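(R)-specific enoyl-CoA hydratase (Aeromonas punctata, PDB 1IQ6) catalyses the hydration of short-chain trans-2-enoyl-CoA of four to six carbons to (3R)-3-hydroxyacyl-CoA, working as a homodimer in polyhydroxyalkanoate biosynthesis. Local coordinates at residues B[51-54]-B[55-59]; B[40-43]-B[44-48]. All blocks are in the same frame, centred on the assembly; numbering follows the deposited sequence.

Contact 1: B[51-54]-B[55-59]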
ATOM      1  N   PRO B  51      18.388   8.873   0.627  1.00 18.10           N
ATOM      2  CA  PRO B  51      16.933   8.766   0.465  1.00 16.11           C
ATOM      3  C   PRO B  51      16.455   7.393  -0.008  1.00 15.45           C
ATOM      4  O   PRO B  51      17.031   6.796  -0.921  1.00 15.61           O
ATOM      5  CB  PRO B  51      16.617   9.866  -0.545  1.00 17.79           C
ATOM      6  CG  PRO B  51      17.672  10.898  -0.246  1.00 17.81           C
ATOM      7  CD  PRO B  51      18.904  10.047  -0.100  1.00 18.24           C
ATOM      8  N   ILE B  52      15.383   6.916   0.617  1.00 14.62           N
ATOM      9  CA  ILE B  52      14.811   5.622   0.277  1.00 14.48           C
ATOM     10  C   ILE B  52      13.374   5.761  -0.212  1.00 13.99           C
ATOM     11  O   ILE B  52      12.678   6.719   0.125  1.00 14.69           O
ATOM     12  CB  ILE B  52      14.853   4.664   1.490  1.00 15.35           C
ATOM     13  CG1 ILE B  52      14.010   5.219   2.642  1.00 16.77           C
ATOM     14  CG2 ILE B  52      16.295   4.476   1.942  1.00 16.23           C
ATOM     15  CD1 ILE B  52      13.935   4.291   3.841  1.00 20.14           C
ATOM     16  N   VAL B  53      12.945   4.803  -1.028  1.00 13.12           N
ATOM     17  CA  VAL B  53      11.592   4.790  -1.576  1.00 12.03           C
ATOM     18  C   VAL B  53      10.584   4.365  -0.502  1.00 12.03           C
ATOM     19  O   VAL B  53      10.874   3.473   0.292  1.00 14.50           O
ATOM     20  CB  VAL B  53      11.508   3.791  -2.758  1.00 11.67           C
ATOM     21  CG1 VAL B  53      10.092   3.726  -3.299  1.00 13.15           C
ATOM     22  CG2 VAL B  53      12.485   4.202  -3.851  1.00 13.23           C
ATOM     23  N   HIS B  54       9.413   5.001  -0.474  1.00 12.09           N
ATOM     24  CA  HIS B  54       8.379   4.647   0.505  1.00 10.87           C
ATOM     25  C   HIS B  54       8.052   3.165   0.392  1.00 10.77           C
ATOM     26  O   HIS B  54       7.807   2.665  -0.702  1.00 11.45           O
ATOM     27  CB  HIS B  54       7.068   5.382   0.236  1.00 10.99           C
ATOM     28  CG  HIS B  54       7.161   6.869   0.306  1.00 12.94           C
ATOM     29  ND1 HIS B  54       7.850   7.618  -0.623  1.00 13.46           N
ATOM     30  CD2 HIS B  54       6.579   7.754   1.148  1.00 13.15           C
ATOM     31  CE1 HIS B  54       7.683   8.902  -0.359  1.00 14.16           C
ATOM     32  NE2 HIS B  54       6.916   9.011   0.711  1.00 14.53           N
ATOM     33  N   GLY B  55       8.015   2.475   1.526  1.00 11.14           N
ATOM     34  CA  GLY B  55       7.680   1.062   1.490  1.00 11.17           C
ATOM     35  C   GLY B  55       6.298   0.860   0.888  1.00 10.28           C
ATOM     36  O   GLY B  55       6.057  -0.110   0.167  1.00 11.04           O
ATOM     37  N   MET B  56       5.375   1.776   1.169  1.00 10.77           N
ATOM     38  CA  MET B  56       4.029   1.637   0.631  1.00 10.51           C
ATOM     39  C   MET B  56       3.950   1.900  -0.877  1.00 10.90           C
ATOM     40  O   MET B  56       2.968   1.533  -1.526  1.00 12.42           O
ATOM     41  CB  MET B  56       3.044   2.518   1.404  1.00 12.47           C
ATOM     42  CG  MET B  56       2.691   1.972   2.799  1.00 13.13           C
ATOM     43  SD  MET B  56       1.893   0.324   2.813  1.00 14.44           S
ATOM     44  CE  MET B  56       0.193   0.810   2.514  1.00 18.02           C
ATOM     45  N   LEU B  57       4.972   2.544  -1.437  1.00 10.82           N
ATOM     46  CA  LEU B  57       5.005   2.760  -2.880  1.00 11.34           C
ATOM     47  C   LEU B  57       5.481   1.429  -3.482  1.00 11.50           C
ATOM     48  O   LEU B  57       4.928   0.956  -4.476  1.00 12.27           O
ATOM     49  CB  LEU B  57       5.966   3.904  -3.253  1.00 11.33           C
ATOM     50  CG  LEU B  57       6.204   4.133  -4.757  1.00 10.54           C
ATOM     51  CD1 LEU B  57       4.882   4.225  -5.502  1.00 11.40           C
ATOM     52  CD2 LEU B  57       7.024   5.409  -4.953  1.00 12.13           C
ATOM     53  N   LEU B  58       6.496   0.824  -2.864  1.00 11.14           N
ATOM     54  CA  LEU B  58       6.997  -0.465  -3.338  1.00  9.80           C
ATOM     55  C   LEU B  58       5.850  -1.481  -3.326  1.00 10.76           C
ATOM     56  O   LEU B  58       5.632  -2.202  -4.298  1.00 12.60           O
ATOM     57  CB  LEU B  58       8.122  -0.978  -2.431  1.00 10.48           C
ATOM     58  CG  LEU B  58       9.400  -0.150  -2.290  1.00 10.19           C
ATOM     59  CD1 LEU B  58      10.335  -0.788  -1.264  1.00 12.32           C
ATOM     60  CD2 LEU B  58      10.075  -0.052  -3.644  1.00 10.89           C
ATOM     61  N   ALA B  59       5.105  -1.511  -2.222  1.00 11.71           N
ATOM     62  CA  ALA B  59       4.000  -2.452  -2.068  1.00 12.36           C
ATOM     63  C   ALA B  59       2.877  -2.248  -3.076  1.00 13.45           C
ATOM     64  O   ALA B  59       2.141  -3.182  -3.389  1.00 11.75           O
ATOM     65  CB  ALA B  59       3.446  -2.374  -0.652  1.00 11.21           C
TER

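Contact 2: B[40-43]-B[44-48]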
ATOM      1  N   PRO B  40      18.600  14.392   1.094  1.00 26.47           N
ATOM      2  CA  PRO B  40      19.878  13.684   1.223  1.00 26.73           C
ATOM      3  C   PRO B  40      20.654  14.063   2.489  1.00 26.52           C
ATOM      4  O   PRO B  40      21.342  13.230   3.074  1.00 26.26           O
ATOM      5  CB  PRO B  40      20.616  14.067  -0.059  1.00 27.21           C
ATOM      6  CG  PRO B  40      20.088  15.434  -0.350  1.00 26.88           C
ATOM      7  CD  PRO B  40      18.611  15.278  -0.084  1.00 27.76           C
ATOM      8  N   ALA B  41      20.550  15.322   2.905  1.00 26.64           N
ATOM      9  CA  ALA B  41      21.239  15.772   4.110  1.00 26.03           C
ATOM     10  C   ALA B  41      20.658  15.049   5.327  1.00 25.39           C
ATOM     11  O   ALA B  41      21.397  14.543   6.174  1.00 25.96           O
ATOM     12  CB  ALA B  41      21.089  17.283   4.272  1.00 27.37           C
ATOM     13  N   PHE B  42      19.330  15.000   5.402  1.00 24.13           N
ATOM     14  CA  PHE B  42      18.649  14.331   6.506  1.00 23.65           C
ATOM     15  C   PHE B  42      18.916  12.834   6.450  1.00 21.91           C
ATOM     16  O   PHE B  42      19.208  12.204   7.466  1.00 21.34           O
ATOM     17  CB  PHE B  42      17.138  14.562   6.434  1.00 24.04           C
ATOM     18  CG  PHE B  42      16.371  13.854   7.515  1.00 24.75           C
ATOM     19  CD1 PHE B  42      16.350  14.355   8.812  1.00 26.51           C
ATOM     20  CD2 PHE B  42      15.709  12.659   7.249  1.00 25.62           C
ATOM     21  CE1 PHE B  42      15.682  13.674   9.830  1.00 27.10           C
ATOM     22  CE2 PHE B  42      15.043  11.974   8.260  1.00 24.67           C
ATOM     23  CZ  PHE B  42      15.028  12.480   9.552  1.00 25.99           C
ATOM     24  N   ALA B  43      18.799  12.268   5.254  1.00 21.17           N
ATOM     25  CA  ALA B  43      19.023  10.842   5.058  1.00 19.95           C
ATOM     26  C   ALA B  43      20.427  10.431   5.487  1.00 19.96           C
ATOM     27  O   ALA B  43      20.627   9.346   6.034  1.00 18.57           O
ATOM     28  CB  ALA B  43      18.794  10.479   3.596  1.00 19.84           C
ATOM     29  N   ALA B  44      21.399  11.303   5.240  1.00 19.20           N
ATOM     30  CA  ALA B  44      22.785  11.025   5.596  1.00 20.15           C
ATOM     31  C   ALA B  44      22.973  10.797   7.095  1.00 21.37           C
ATOM     32  O   ALA B  44      23.894  10.089   7.509  1.00 21.85           O
ATOM     33  CB  ALA B  44      23.682  12.164   5.128  1.00 21.73           C
ATOM     34  N   THR B  45      22.102  11.393   7.906  1.00 22.86           N
ATOM     35  CA  THR B  45      22.193  11.253   9.356  1.00 24.49           C
ATOM     36  C   THR B  45      21.555   9.956   9.845  1.00 25.53           C
ATOM     37  O   THR B  45      21.630   9.629  11.030  1.00 26.90           O
ATOM     38  CB  THR B  45      21.511  12.431  10.082  1.00 24.64           C
ATOM     39  OG1 THR B  45      20.094  12.367   9.877  1.00 25.69           O
ATOM     40  CG2 THR B  45      22.031  13.756   9.552  1.00 25.22           C
ATOM     41  N   THR B  46      20.923   9.226   8.934  1.00 25.61           N
ATOM     42  CA  THR B  46      20.282   7.962   9.284  1.00 25.45           C
ATOM     43  C   THR B  46      21.142   6.797   8.815  1.00 25.58           C
ATOM     44  O   THR B  46      22.054   6.973   8.006  1.00 25.91           O
ATOM     45  CB  THR B  46      18.895   7.826   8.628  1.00 25.87           C
ATOM     46  OG1 THR B  46      19.050   7.562   7.228  1.00 25.23           O
ATOM     47  CG2 THR B  46      18.092   9.102   8.813  1.00 24.89           C
ATOM     48  N   ALA B  47      20.842   5.605   9.323  1.00 26.00           N
ATOM     49  CA  ALA B  47      21.585   4.408   8.952  1.00 25.94           C
ATOM     50  C   ALA B  47      21.458   4.114   7.460  1.00 24.87           C
ATOM     51  O   ALA B  47      22.270   3.380   6.898  1.00 26.38           O
ATOM     52  CB  ALA B  47      21.087   3.215   9.764  1.00 26.69           C
ATOM     53  N   PHE B  48      20.443   4.688   6.817  1.00 24.95           N
ATOM     54  CA  PHE B  48      20.236   4.469   5.388  1.00 24.07           C
ATOM     55  C   PHE B  48      21.217   5.285   4.555  1.00 24.42           C
ATOM     56  O   PHE B  48      21.502   4.944   3.407  1.00 24.20           O
ATOM     57  CB  PHE B  48      18.802   4.825   4.998  1.00 23.20           C
ATOM     58  CG  PHE B  48      17.765   4.057   5.758  1.00 23.70           C
ATOM     59  CD1 PHE B  48      16.970   4.691   6.703  1.00 25.24           C
ATOM     60  CD2 PHE B  48      17.594   2.695   5.542  1.00 24.62           C
ATOM     61  CE1 PHE B  48      16.019   3.979   7.425  1.00 26.32           C
ATOM     62  CE2 PHE B  48      16.644   1.971   6.258  1.00 26.28           C
ATOM     63  CZ  PHE B  48      15.855   2.616   7.203  1.00 25.94           C
TER

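Contact 1: B[51-54]-B[55-59]
V53 meets L57 and L58 through a single methyl, CG1, which lies 3.9 Å from L57 CD2 and 3.8 Å from L58 CD2. With CG1 anti to the backbone N (chi1 178°), this branch reaches the first turn of helix 55-68, and each leucine crosses the valine at a slant. The tight part of the contact lies at the carbonyl of H54, the N-cap residue. H54 O accepts two backbone N-H groups: L58 N at 3.1 Å, in the carbonyl plane and nearly straight (N-H...O 164°), and L57 N at 2.9 Å, above that plane and more bent (139°). The leucine side chains close in beside the same oxygen, L57 CB at 3.4 Å and L58 CG at 3.6 Å from H54 O, so apolar carbon flanks a polar atom already held by two bonds.

The looser side is at G55, which is partly exposed and has no side chain to add to the packing. By similarity G55 binds the hydroxyacyl-CoA, so the opening turn of the helix probably borders the substrate site. The H54 ring heads away from the helix toward D32 and H37, both probable ligand-binding residues: NE2 hydrogen-bonds D32 O, the ring stacks on H37, and F26 meets it edge-to-face.

This start of the long helix of the hot dog fold is packed by helix 20-30, strand 76-84 and the second subunit. Helix 20-30 touches V53 and H54 through V23 and M56 and L57 through F26; strand 76-84 meets M56 and A59 through L82, and L29 of the second subunit packs on L57.

Contact 2: B[40-43]-B[44-48]
T45 and T46 turn their hydroxyls back onto the last carbonyls of segment 40-43. T45 OG1 donates to F42 O at 2.6 Å, in the carbonyl plane, and T46 OG1 donates to A43 O at 2.7 Å, on a lone pair. In both threonines OG1 sits between the backbone N and the carbonyl carbon (chi1 68° and 74°), the rotation that directs the hydroxyl to an oxygen three residues back. The backbone adds T45 N to F42 O and T46 N to A43 O, at 3.0 and 2.9 Å; each N-H comes from above the carbonyl plane, while the hydroxyl lies in it, and each oxygen takes both donors of one threonine. One residue earlier, A44 N makes the i to i+4 bond to P40 O at 2.9 Å, whereas the T45 and T46 backbone bonds span three residues.

These bonds finish the short helix 40-44 of this MaoC-like hot dog protein and lead it into the loop before helix 55-68. T46 OG1 also accepts from F48 N (3.2 Å, N-H...O 138°), forming an ST turn.

Packing around the polar core is lighter. T45 CG2 approaches A41 O at 3.5 Å, and T46 CG2 passes the F42 ring obliquely, 4.2 Å from CE2. The ring also touches P35 and L36, both probable ligand-binding residues. Beyond the turn, F48 lies against P87 of its own chain and I76 of the second subunit.

From the N terminus the chain first reaches contact 2, where helix 40-44 ends and segment 44-48 turns away, then contact 1, where residues 51-54 run into helix 55-68. The two are in series: contact 2 is complete before contact 1 begins, so neither nests in nor crosses the other. Each closes only a local turn, one at a helix end and one at a helix start. Their centres lie about 16 Å apart, yet they touch at P51, whose N is 3.4 Å from A43 CB and whose CG is 3.8 Å from P40 CA. The connecting loop thus folds back on the short surface helix before delivering the chain to the buried one.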